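Long-range contacts in argonaute protein (Marinitoga piezophila, PDB 5I4A), which uses short 5'-hydroxyl guide RNAs to bind complementary single-stranded DNA or RNA targets and cleave them, with DNA cleavage favouring manganese: residues A[15-20]-A[84-89]; A[21-26]-A[48-53]; A[456-461]-A[480-485]. One frame throughout, in Å; residues are numbered along the deposited sequence.

Contact 1. Residues A[15-20]-A[84-89]; sequences KKIKRL and KKLFVK
This is apolar helix-on-sheet packing in the N-terminal domain: the strand that begins at K16, one of the two inner strands of a four-stranded antiparallel sheet, lies against the first turn of helix 84-101. The short segments cross steeply, their axes 74° apart, and no hydrogen bond joins them. Van der Waals packing, mostly of side chains, carries the contact. I17 is the residue of the strand that points at the helix. Its CG1 stands anti to the carbonyl carbon, beside the backbone N, and sends the chain into the first turn, where CG1 comes within 3.7 Å of F87 CA and CD1 within 3.6 Å of F87 CD1. F87 answers obliquely: CG anti to its own backbone N swings the ring along the strand toward the K15 end, so that F87 CE1 lies 4.0 Å from K16 N. Y144, on strand 143-156, meets the same ring with planes about 50° apart, which joins the packing to the neighbouring sheet. On the other flank L86 fills the angle between I17 and R19, with I17 CG1 4.4 Å from L86 CG. The R19 guanidinium comes obliquely, NH1 being 4.2 Å from L86 CD2; its charge is paired elsewhere, in salt bridges to E54 and E76 on the two adjoining strands. Further round the helix, V88 and K89 pack on a sugar and an adenine of the bound RNA. Just before the strand, K15 bends at chi2 (-26°), which lays its CD 3.9 Å from F87 CZ while NZ turns back to the carbonyl oxygen of I13.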
loop_
_atom_site.group_PDB
_atom_site.type_symbol
_atom_site.label_atom_id
_atom_site.label_comp_id
_atom_site.label_asym_id
_atom_site.label_seq_id
_atom_site.Cartn_x
_atom_site.Cartn_y
_atom_site.Cartn_z
ATOM N N LYS A 15 26.368 0.106 21.040
ATOM C CA LYS A 15 26.068 0.860 19.821
ATOM C C LYS A 15 27.332 1.021 18.975
ATOM O O LYS A 15 27.809 2.123 18.705
ATOM C CB LYS A 15 25.461 2.218 20.152
ATOM C CG LYS A 15 24.095 2.183 20.829
ATOM C CD LYS A 15 23.314 0.918 20.504
ATOM C CE LYS A 15 21.995 0.888 21.261
ATOM N NZ LYS A 15 21.419 -0.484 21.352
ATOM N N LYS A 16 27.872 -0.119 18.550
ATOM C CA LYS A 16 29.101 -0.126 17.773
ATOM C C LYS A 16 29.154 -1.394 16.934
ATOM O O LYS A 16 28.566 -2.419 17.290
ATOM C CB LYS A 16 30.332 -0.030 18.680
ATOM C CG LYS A 16 30.444 -1.166 19.679
ATOM C CD LYS A 16 31.695 -1.051 20.532
ATOM C CE LYS A 16 31.539 0.011 21.604
ATOM N NZ LYS A 16 32.756 0.105 22.456
ATOM N N ILE A 17 29.871 -1.307 15.817
ATOM C CA ILE A 17 30.054 -2.419 14.893
ATOM C C ILE A 17 31.534 -2.763 14.845
ATOM O O ILE A 17 32.386 -1.869 14.782
ATOM C CB ILE A 17 29.525 -2.075 13.483
ATOM C CG1 ILE A 17 28.023 -1.787 13.535
ATOM C CG2 ILE A 17 29.831 -3.191 12.493
ATOM C CD1 ILE A 17 27.218 -2.865 14.229
ATOM N N LYS A 18 31.838 -4.056 14.888
ATOM C CA LYS A 18 33.204 -4.551 14.779
ATOM C C LYS A 18 33.394 -5.198 13.414
ATOM O O LYS A 18 32.543 -5.974 12.968
ATOM C CB LYS A 18 33.523 -5.553 15.892
ATOM C CG LYS A 18 34.950 -6.086 15.839
ATOM C CD LYS A 18 35.534 -6.302 17.226
ATOM C CE LYS A 18 35.403 -7.747 17.682
ATOM N NZ LYS A 18 36.061 -7.960 19.003
ATOM N N ARG A 19 34.504 -4.875 12.755
ATOM C CA ARG A 19 34.841 -5.450 11.459
ATOM C C ARG A 19 36.117 -6.267 11.595
ATOM O O ARG A 19 37.182 -5.718 11.902
ATOM C CB ARG A 19 34.998 -4.363 10.393
ATOM C CG ARG A 19 35.336 -4.912 9.014
ATOM C CD ARG A 19 34.931 -3.969 7.889
ATOM N NE ARG A 19 35.413 -2.606 8.080
ATOM C CZ ARG A 19 34.639 -1.527 8.034
ATOM N NH1 ARG A 19 33.342 -1.646 7.792
ATOM N NH2 ARG A 19 35.166 -0.324 8.218
ATOM N N LEU A 20 36.006 -7.573 11.367
ATOM C CA LEU A 20 37.123 -8.502 11.453
ATOM C C LEU A 20 37.573 -8.896 10.053
ATOM O O LEU A 20 36.774 -8.926 9.116
ATOM C CB LEU A 20 36.734 -9.755 12.242
ATOM C CG LEU A 20 36.080 -9.525 13.606
ATOM C CD1 LEU A 20 35.707 -10.851 14.242
ATOM C CD2 LEU A 20 37.007 -8.740 14.510
ATOM N N LYS A 84 24.996 5.282 11.147
ATOM C CA LYS A 84 23.754 4.667 11.610
ATOM C C LYS A 84 23.331 3.517 10.706
ATOM O O LYS A 84 22.883 2.475 11.192
ATOM C CB LYS A 84 22.656 5.725 11.683
ATOM C CG LYS A 84 22.824 6.726 12.811
ATOM C CD LYS A 84 21.834 7.870 12.675
ATOM C CE LYS A 84 21.233 8.253 14.017
ATOM N NZ LYS A 84 20.179 7.288 14.440
ATOM N N LYS A 85 23.460 3.688 9.387
ATOM C CA LYS A 85 22.980 2.666 8.466
ATOM C C LYS A 85 23.783 1.380 8.597
ATOM O O LYS A 85 23.227 0.281 8.494
ATOM C CB LYS A 85 23.019 3.192 7.033
ATOM C CG LYS A 85 22.141 4.413 6.822
ATOM C CD LYS A 85 21.779 4.615 5.362
ATOM C CE LYS A 85 20.409 5.265 5.242
ATOM N NZ LYS A 85 20.279 6.458 6.130
ATOM N N LEU A 86 25.094 1.494 8.830
ATOM C CA LEU A 86 25.916 0.302 9.014
ATOM C C LEU A 86 25.476 -0.483 10.241
ATOM O O LEU A 86 25.417 -1.719 10.210
ATOM C CB LEU A 86 27.389 0.689 9.126
ATOM C CG LEU A 86 28.399 -0.437 9.362
ATOM C CD1 LEU A 86 28.257 -1.515 8.302
ATOM C CD2 LEU A 86 29.816 0.116 9.378
ATOM N N PHE A 87 25.161 0.217 11.334
ATOM C CA PHE A 87 24.682 -0.467 12.530
ATOM C C PHE A 87 23.374 -1.198 12.259
ATOM O O PHE A 87 23.199 -2.349 12.675
ATOM C CB PHE A 87 24.515 0.534 13.675
ATOM C CG PHE A 87 23.985 -0.076 14.945
ATOM C CD1 PHE A 87 24.845 -0.672 15.850
ATOM C CD2 PHE A 87 22.629 -0.057 15.230
ATOM C CE1 PHE A 87 24.363 -1.237 17.014
ATOM C CE2 PHE A 87 22.141 -0.620 16.394
ATOM C CZ PHE A 87 23.009 -1.212 17.284
ATOM N N VAL A 88 22.445 -0.545 11.557
ATOM C CA VAL A 88 21.149 -1.156 11.273
ATOM C C VAL A 88 21.310 -2.330 10.315
ATOM O O VAL A 88 20.723 -3.401 10.511
ATOM C CB VAL A 88 20.173 -0.102 10.718
ATOM C CG1 VAL A 88 18.883 -0.761 10.242
ATOM C CG2 VAL A 88 19.876 0.954 11.770
ATOM N N LYS A 89 22.104 -2.142 9.260
ATOM C CA LYS A 89 22.370 -3.229 8.324
ATOM C C LYS A 89 22.976 -4.429 9.044
ATOM O O LYS A 89 22.553 -5.573 8.840
ATOM C CB LYS A 89 23.299 -2.741 7.215
ATOM C CG LYS A 89 23.904 -3.844 6.367
ATOM C CD LYS A 89 24.967 -3.286 5.436
ATOM C CE LYS A 89 25.604 -4.380 4.596
ATOM N NZ LYS A 89 26.629 -3.827 3.671
#

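Contact 2. Residues A[21-26]-A[48-53]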
loop_
_atom_site.group_PDB
_atom_site.type_symbol
_atom_site.label_atom_id
_atom_site.label_comp_id
_atom_site.label_asym_id
_atom_site.label_seq_id
_atom_site.Cartn_x
_atom_site.Cartn_y
_atom_site.Cartn_z
ATOM N N TYR A 21 38.860 -9.211 9.920
ATOM C CA TYR A 21 39.459 -9.520 8.631
ATOM C C TYR A 21 40.077 -10.910 8.645
ATOM O O TYR A 21 40.554 -11.390 9.678
ATOM C CB TYR A 21 40.527 -8.487 8.256
ATOM C CG TYR A 21 39.967 -7.125 7.917
ATOM C CD1 TYR A 21 39.693 -6.198 8.913
ATOM C CD2 TYR A 21 39.714 -6.767 6.600
ATOM C CE1 TYR A 21 39.181 -4.952 8.607
ATOM C CE2 TYR A 21 39.203 -5.522 6.283
ATOM C CZ TYR A 21 38.941 -4.619 7.291
ATOM O OH TYR A 21 38.434 -3.379 6.984
ATOM N N PHE A 22 40.069 -11.549 7.476
ATOM C CA PHE A 22 40.631 -12.878 7.293
ATOM C C PHE A 22 41.338 -12.931 5.948
ATOM O O PHE A 22 40.951 -12.237 5.003
ATOM C CB PHE A 22 39.545 -13.966 7.360
ATOM C CG PHE A 22 38.743 -13.943 8.630
ATOM C CD1 PHE A 22 37.635 -13.122 8.751
ATOM C CD2 PHE A 22 39.103 -14.738 9.706
ATOM C CE1 PHE A 22 36.900 -13.093 9.919
ATOM C CE2 PHE A 22 38.370 -14.716 10.879
ATOM C CZ PHE A 22 37.268 -13.893 10.984
ATOM N N TYR A 23 42.379 -13.757 5.865
ATOM C CA TYR A 23 43.110 -13.930 4.617
ATOM C C TYR A 23 43.396 -15.404 4.379
ATOM O O TYR A 23 43.860 -16.105 5.284
ATOM C CB TYR A 23 44.423 -13.139 4.610
ATOM C CG TYR A 23 45.209 -13.367 3.341
ATOM C CD1 TYR A 23 44.843 -12.744 2.158
ATOM C CD2 TYR A 23 46.298 -14.228 3.320
ATOM C CE1 TYR A 23 45.543 -12.958 0.991
ATOM C CE2 TYR A 23 47.006 -14.451 2.156
ATOM C CZ TYR A 23 46.624 -13.813 0.995
ATOM O OH TYR A 23 47.325 -14.031 -0.166
ATOM N N ASN A 24 43.137 -15.860 3.154
ATOM C CA ASN A 24 43.364 -17.248 2.760
ATOM C C ASN A 24 44.171 -17.248 1.469
ATOM O O ASN A 24 43.669 -16.778 0.425
ATOM C CB ASN A 24 42.036 -17.988 2.583
ATOM C CG ASN A 24 42.211 -19.485 2.390
ATOM O OD1 ASN A 24 43.232 -19.949 1.881
ATOM N ND2 ASN A 24 41.203 -20.250 2.792
ATOM N N PRO A 25 45.406 -17.765 1.474
ATOM C CA PRO A 25 46.204 -17.776 0.239
ATOM C C PRO A 25 45.805 -18.859 -0.748
ATOM O O PRO A 25 46.075 -18.703 -1.947
ATOM C CB PRO A 25 47.631 -18.009 0.752
ATOM C CG PRO A 25 47.435 -18.804 2.004
ATOM C CD PRO A 25 46.159 -18.288 2.627
ATOM N N ASP A 26 45.177 -19.942 -0.294
ATOM C CA ASP A 26 44.859 -21.068 -1.164
ATOM C C ASP A 26 43.580 -20.871 -1.962
ATOM O O ASP A 26 43.261 -21.718 -2.805
ATOM C CB ASP A 26 44.729 -22.350 -0.337
ATOM C CG ASP A 26 45.941 -22.609 0.533
ATOM O OD1 ASP A 26 47.072 -22.585 0.003
ATOM O OD2 ASP A 26 45.762 -22.831 1.748
ATOM N N ASN A 48 40.176 -7.492 -3.037
ATOM C CA ASN A 48 41.104 -8.134 -3.957
ATOM C C ASN A 48 41.967 -9.179 -3.265
ATOM O O ASN A 48 42.492 -10.074 -3.935
ATOM C CB ASN A 48 41.981 -7.079 -4.632
ATOM C CG ASN A 48 41.242 -6.316 -5.710
ATOM O OD1 ASN A 48 40.528 -6.906 -6.520
ATOM N ND2 ASN A 48 41.403 -4.998 -5.722
ATOM N N ASP A 49 42.125 -9.090 -1.943
ATOM C CA ASP A 49 42.878 -10.095 -1.195
ATOM C C ASP A 49 42.299 -10.422 0.175
ATOM O O ASP A 49 42.506 -11.544 0.648
ATOM C CB ASP A 49 44.341 -9.655 -1.021
ATOM C CG ASP A 49 45.121 -9.679 -2.325
ATOM O OD1 ASP A 49 44.955 -8.743 -3.137
ATOM O OD2 ASP A 49 45.910 -10.626 -2.535
ATOM N N LEU A 50 41.576 -9.515 0.826
ATOM C CA LEU A 50 41.076 -9.732 2.175
ATOM C C LEU A 50 39.573 -9.990 2.178
ATOM O O LEU A 50 38.819 -9.415 1.385
ATOM C CB LEU A 50 41.388 -8.533 3.075
ATOM C CG LEU A 50 42.857 -8.318 3.445
ATOM C CD1 LEU A 50 43.027 -7.012 4.203
ATOM C CD2 LEU A 50 43.377 -9.489 4.265
ATOM N N VAL A 51 39.147 -10.857 3.091
ATOM C CA VAL A 51 37.739 -11.138 3.348
ATOM C C VAL A 51 37.414 -10.634 4.746
ATOM O O VAL A 51 38.182 -10.868 5.687
ATOM C CB VAL A 51 37.434 -12.640 3.214
ATOM C CG1 VAL A 51 36.080 -12.974 3.823
ATOM C CG2 VAL A 51 37.488 -13.062 1.757
ATOM N N TRP A 52 36.286 -9.938 4.888
ATOM C CA TRP A 52 35.939 -9.335 6.165
ATOM C C TRP A 52 34.469 -9.560 6.493
ATOM O O TRP A 52 33.661 -9.943 5.641
ATOM C CB TRP A 52 36.271 -7.835 6.192
ATOM C CG TRP A 52 35.981 -7.090 4.925
ATOM C CD1 TRP A 52 36.779 -7.013 3.819
ATOM C CD2 TRP A 52 34.831 -6.281 4.646
ATOM N NE1 TRP A 52 36.189 -6.221 2.864
ATOM C CE2 TRP A 52 34.993 -5.760 3.347
ATOM C CE3 TRP A 52 33.675 -5.957 5.363
ATOM C CZ2 TRP A 52 34.048 -4.926 2.754
ATOM C CZ3 TRP A 52 32.736 -5.132 4.769
ATOM C CH2 TRP A 52 32.927 -4.629 3.478
ATOM N N ILE A 53 34.137 -9.315 7.759
ATOM C CA ILE A 53 32.780 -9.455 8.271
ATOM C C ILE A 53 32.527 -8.336 9.271
ATOM O O ILE A 53 33.393 -8.013 10.092
ATOM C CB ILE A 53 32.551 -10.842 8.911
ATOM C CG1 ILE A 53 31.093 -11.001 9.351
ATOM C CG2 ILE A 53 33.504 -11.078 10.083
ATOM C CD1 ILE A 53 30.797 -12.334 10.002
HETATM O O HOH W 1 41.645 -14.055 1.429
#
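The Y21 and W52 side chains run side by side from one face of the sheet, with the tyrosine ring tilted 47° against the five-membered ring of the indole. What lies over the tyrosine face is W52 CB, 4.0 Å from the ring centroid and 27° off the normal, a CH-pi contact. W52 holds CG in the crowded position between its backbone N and carbonyl carbon (chi1 39°), which sets CD1 3.8 Å from Y21 CE2. L50 CD1 adds to the same cluster, 4.1 Å from Y21 CD2. At the tip of the ring the Y21 hydroxyl hydrogen-bonds E76. An alanine in place of Y21 would remove both this ring and that hydroxyl, and would probably loosen the packing of W52 CB and L50 on this face. F22 and V51 occupy the other face, against helix 29-40, where F32 touches both; I53 CG2 meets the F22 ring at its edge, in plane, 4.0 Å from CE1. Two backbone bonds hold the pair F22-V51: F22 N to V51 O at 2.7 Å, somewhat bent, and V51 N to F22 O at 3.0 Å, nearly straight. Past them Y23, its CG anti to the backbone N, lies beside D49 with its edge toward the carbonyl, Y23 CD1 only 3.0 Å from D49 O. D49 O accepts a hydrogen bond from a water that in turn accepts from N24 N, continuing the ladder through solvent. Then N24 OD1 accepts from D26 N, an Asx turn. The whole is antiparallel pairing of the two inner strands in the four-stranded sheet of the N-terminal domain, fraying into a turn.

Contact 3. Residues A[456-461]-A[480-485]; sequences ARKTNL and NLELNE
Bends at chi2 and chi3 (-61° and -72°) fold the R457 side chain back so that its guanidinium lays one face on L483, whose CG, anti to the backbone N, carries CD2 to 3.4 Å from R457 NH1. K458 is bent too, at chi2 and chi4 (both -86°), and runs alongside E482, itself bent at chi2; the two tips close a salt bridge of 2.7 Å, K458 NZ to E482 OE2, on the syn lone pair of the carboxylate. Between these side chains the backbones pair antiparallel. L481 N donates to T459 O in its carbonyl plane, whereas the return bond from T459 N to L481 O is weak, 2.5 Å long but bent. L483 N then reaches R457 O at 2.9 Å, nearly straight at hydrogen yet above the carbonyl plane. T459 OG1 touches L483 CD1 at 3.3 Å, and its polar partner is H452. At the far edge a water donates to both N460 OD1 and N480 OD1, linking the two amides. The contact closes the open end of the hairpin 458-466/472-482 in the PIWI domain's RNase H fold, the second strand being the sheet's edge. From there the chain passes N484, which caps M487 N, into helix 485-507, beginning with E485, inferred to belong to the active site. That helix packs N488 on L481 and L483 and I491 on L461, while strand 443-452, bearing D449, is the other neighbour of strand 458-466, its S451 touching N460.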
loop_
_atom_site.group_PDB
_atom_site.type_symbol
_atom_site.label_atom_id
_atom_site.label_comp_id
_atom_site.label_asym_id
_atom_site.label_seq_id
_atom_site.Cartn_x
_atom_site.Cartn_y
_atom_site.Cartn_z
ATOM N N ALA A 456 17.093 -3.216 -13.851
ATOM C CA ALA A 456 16.839 -2.038 -14.670
ATOM C C ALA A 456 17.472 -0.808 -14.030
ATOM O O ALA A 456 18.047 -0.894 -12.943
ATOM C CB ALA A 456 15.344 -1.842 -14.867
ATOM N N ARG A 457 17.380 0.329 -14.716
ATOM C CA ARG A 457 17.941 1.594 -14.238
ATOM C C ARG A 457 16.971 2.729 -14.547
ATOM O O ARG A 457 17.324 3.735 -15.161
ATOM C CB ARG A 457 19.308 1.869 -14.864
ATOM C CG ARG A 457 20.397 0.886 -14.457
ATOM C CD ARG A 457 20.632 0.920 -12.957
ATOM N NE ARG A 457 21.316 2.139 -12.537
ATOM C CZ ARG A 457 21.474 2.511 -11.270
ATOM N NH1 ARG A 457 20.986 1.764 -10.287
ATOM N NH2 ARG A 457 22.116 3.636 -10.986
ATOM N N LYS A 458 15.730 2.583 -14.101
ATOM C CA LYS A 458 14.662 3.518 -14.422
ATOM C C LYS A 458 14.059 4.095 -13.143
ATOM O O LYS A 458 14.250 3.571 -12.041
ATOM C CB LYS A 458 13.579 2.829 -15.263
ATOM C CG LYS A 458 14.095 2.189 -16.551
ATOM C CD LYS A 458 14.137 3.185 -17.705
ATOM C CE LYS A 458 14.743 2.563 -18.959
ATOM N NZ LYS A 458 16.229 2.659 -18.971
ATOM N N THR A 459 13.301 5.184 -13.312
ATOM C CA THR A 459 12.684 5.920 -12.211
ATOM C C THR A 459 11.229 6.232 -12.544
ATOM O O THR A 459 10.915 6.597 -13.681
ATOM C CB THR A 459 13.450 7.228 -11.930
ATOM O OG1 THR A 459 14.656 6.933 -11.218
ATOM C CG2 THR A 459 12.610 8.210 -11.121
ATOM N N ASN A 460 10.346 6.096 -11.556
ATOM C CA ASN A 460 8.914 6.292 -11.750
ATOM C C ASN A 460 8.413 7.311 -10.729
ATOM O O ASN A 460 8.620 7.146 -9.518
ATOM C CB ASN A 460 8.159 4.978 -11.602
ATOM C CG ASN A 460 8.467 4.010 -12.718
ATOM O OD1 ASN A 460 8.540 4.405 -13.884
ATOM N ND2 ASN A 460 8.677 2.747 -12.374
ATOM N N LEU A 461 7.738 8.356 -11.218
ATOM C CA LEU A 461 7.349 9.507 -10.411
ATOM C C LEU A 461 5.888 9.862 -10.655
ATOM O O LEU A 461 5.415 9.827 -11.795
ATOM C CB LEU A 461 8.231 10.722 -10.735
ATOM C CG LEU A 461 7.721 12.082 -10.249
ATOM C CD1 LEU A 461 7.779 12.169 -8.730
ATOM C CD2 LEU A 461 8.502 13.216 -10.889
ATOM N N ASN A 480 9.220 5.940 -16.785
ATOM C CA ASN A 480 10.518 5.467 -17.267
ATOM C C ASN A 480 11.508 6.618 -17.467
ATOM O O ASN A 480 11.961 6.906 -18.572
ATOM C CB ASN A 480 10.353 4.660 -18.559
ATOM C CG ASN A 480 9.362 3.523 -18.420
ATOM O OD1 ASN A 480 9.665 2.495 -17.816
ATOM N ND2 ASN A 480 8.181 3.693 -19.000
ATOM N N LEU A 481 11.820 7.274 -16.354
ATOM C CA LEU A 481 12.908 8.234 -16.302
ATOM C C LEU A 481 14.211 7.503 -16.006
ATOM O O LEU A 481 14.232 6.521 -15.261
ATOM C CB LEU A 481 12.642 9.295 -15.232
ATOM C CG LEU A 481 11.357 10.108 -15.408
ATOM C CD1 LEU A 481 11.006 10.851 -14.129
ATOM C CD2 LEU A 481 11.495 11.077 -16.573
ATOM N N GLU A 482 15.301 7.977 -16.612
ATOM C CA GLU A 482 16.607 7.368 -16.380
ATOM C C GLU A 482 17.031 7.577 -14.931
ATOM O O GLU A 482 17.002 8.702 -14.421
ATOM C CB GLU A 482 17.653 7.956 -17.327
ATOM C CG GLU A 482 17.431 7.642 -18.804
ATOM C CD GLU A 482 17.714 6.189 -19.153
ATOM O OE1 GLU A 482 18.798 5.897 -19.706
ATOM O OE2 GLU A 482 16.849 5.334 -18.867
ATOM N N LEU A 483 17.422 6.489 -14.267
ATOM C CA LEU A 483 17.795 6.556 -12.860
ATOM C C LEU A 483 19.031 7.424 -12.664
ATOM O O LEU A 483 20.159 6.992 -12.917
ATOM C CB LEU A 483 18.027 5.151 -12.296
ATOM C CG LEU A 483 18.387 5.041 -10.812
ATOM C CD1 LEU A 483 17.566 6.003 -9.965
ATOM C CD2 LEU A 483 18.184 3.612 -10.331
ATOM N N ASN A 484 18.814 8.655 -12.214
ATOM C CA ASN A 484 19.898 9.594 -11.949
ATOM C C ASN A 484 19.377 10.608 -10.946
ATOM O O ASN A 484 18.424 11.336 -11.248
ATOM C CB ASN A 484 20.368 10.274 -13.238
ATOM C CG ASN A 484 21.439 11.323 -12.989
ATOM O OD1 ASN A 484 21.133 12.468 -12.655
ATOM N ND2 ASN A 484 22.700 10.940 -13.164
ATOM N N GLU A 485 19.983 10.631 -9.757
ATOM C CA GLU A 485 19.559 11.519 -8.683
ATOM C C GLU A 485 19.334 12.938 -9.186
ATOM O O GLU A 485 18.278 13.538 -8.953
ATOM C CB GLU A 485 20.609 11.512 -7.566
ATOM C CG GLU A 485 20.270 12.404 -6.383
ATOM C CD GLU A 485 19.380 11.709 -5.378
ATOM O OE1 GLU A 485 19.888 10.838 -4.641
ATOM O OE2 GLU A 485 18.172 12.019 -5.339
HETATM O O HOH W 2 9.384 1.909 -15.081
#

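Contacts 1 and 2 share strand 16-22 and the N-terminal domain sheet, and they touch: L20 N lies 2.9 Å from I53 O, a probable hydrogen bond, and R19 packs on the W52 ring. Contact 1 joins that strand to a helix mainly through apolar side chains, with no hydrogen bond across; contact 2 is strand pairing, with backbone bonds and aromatic packing. Contact 3 stands apart in the PIWI domain, its centre about 30 Å from that of contact 1, and relies more on charge, amides and water. All three are partly buried: I17 and F87, Y21 and F22, and T459 and L461 lie inside, while D49, R457 and E482 are at the surface.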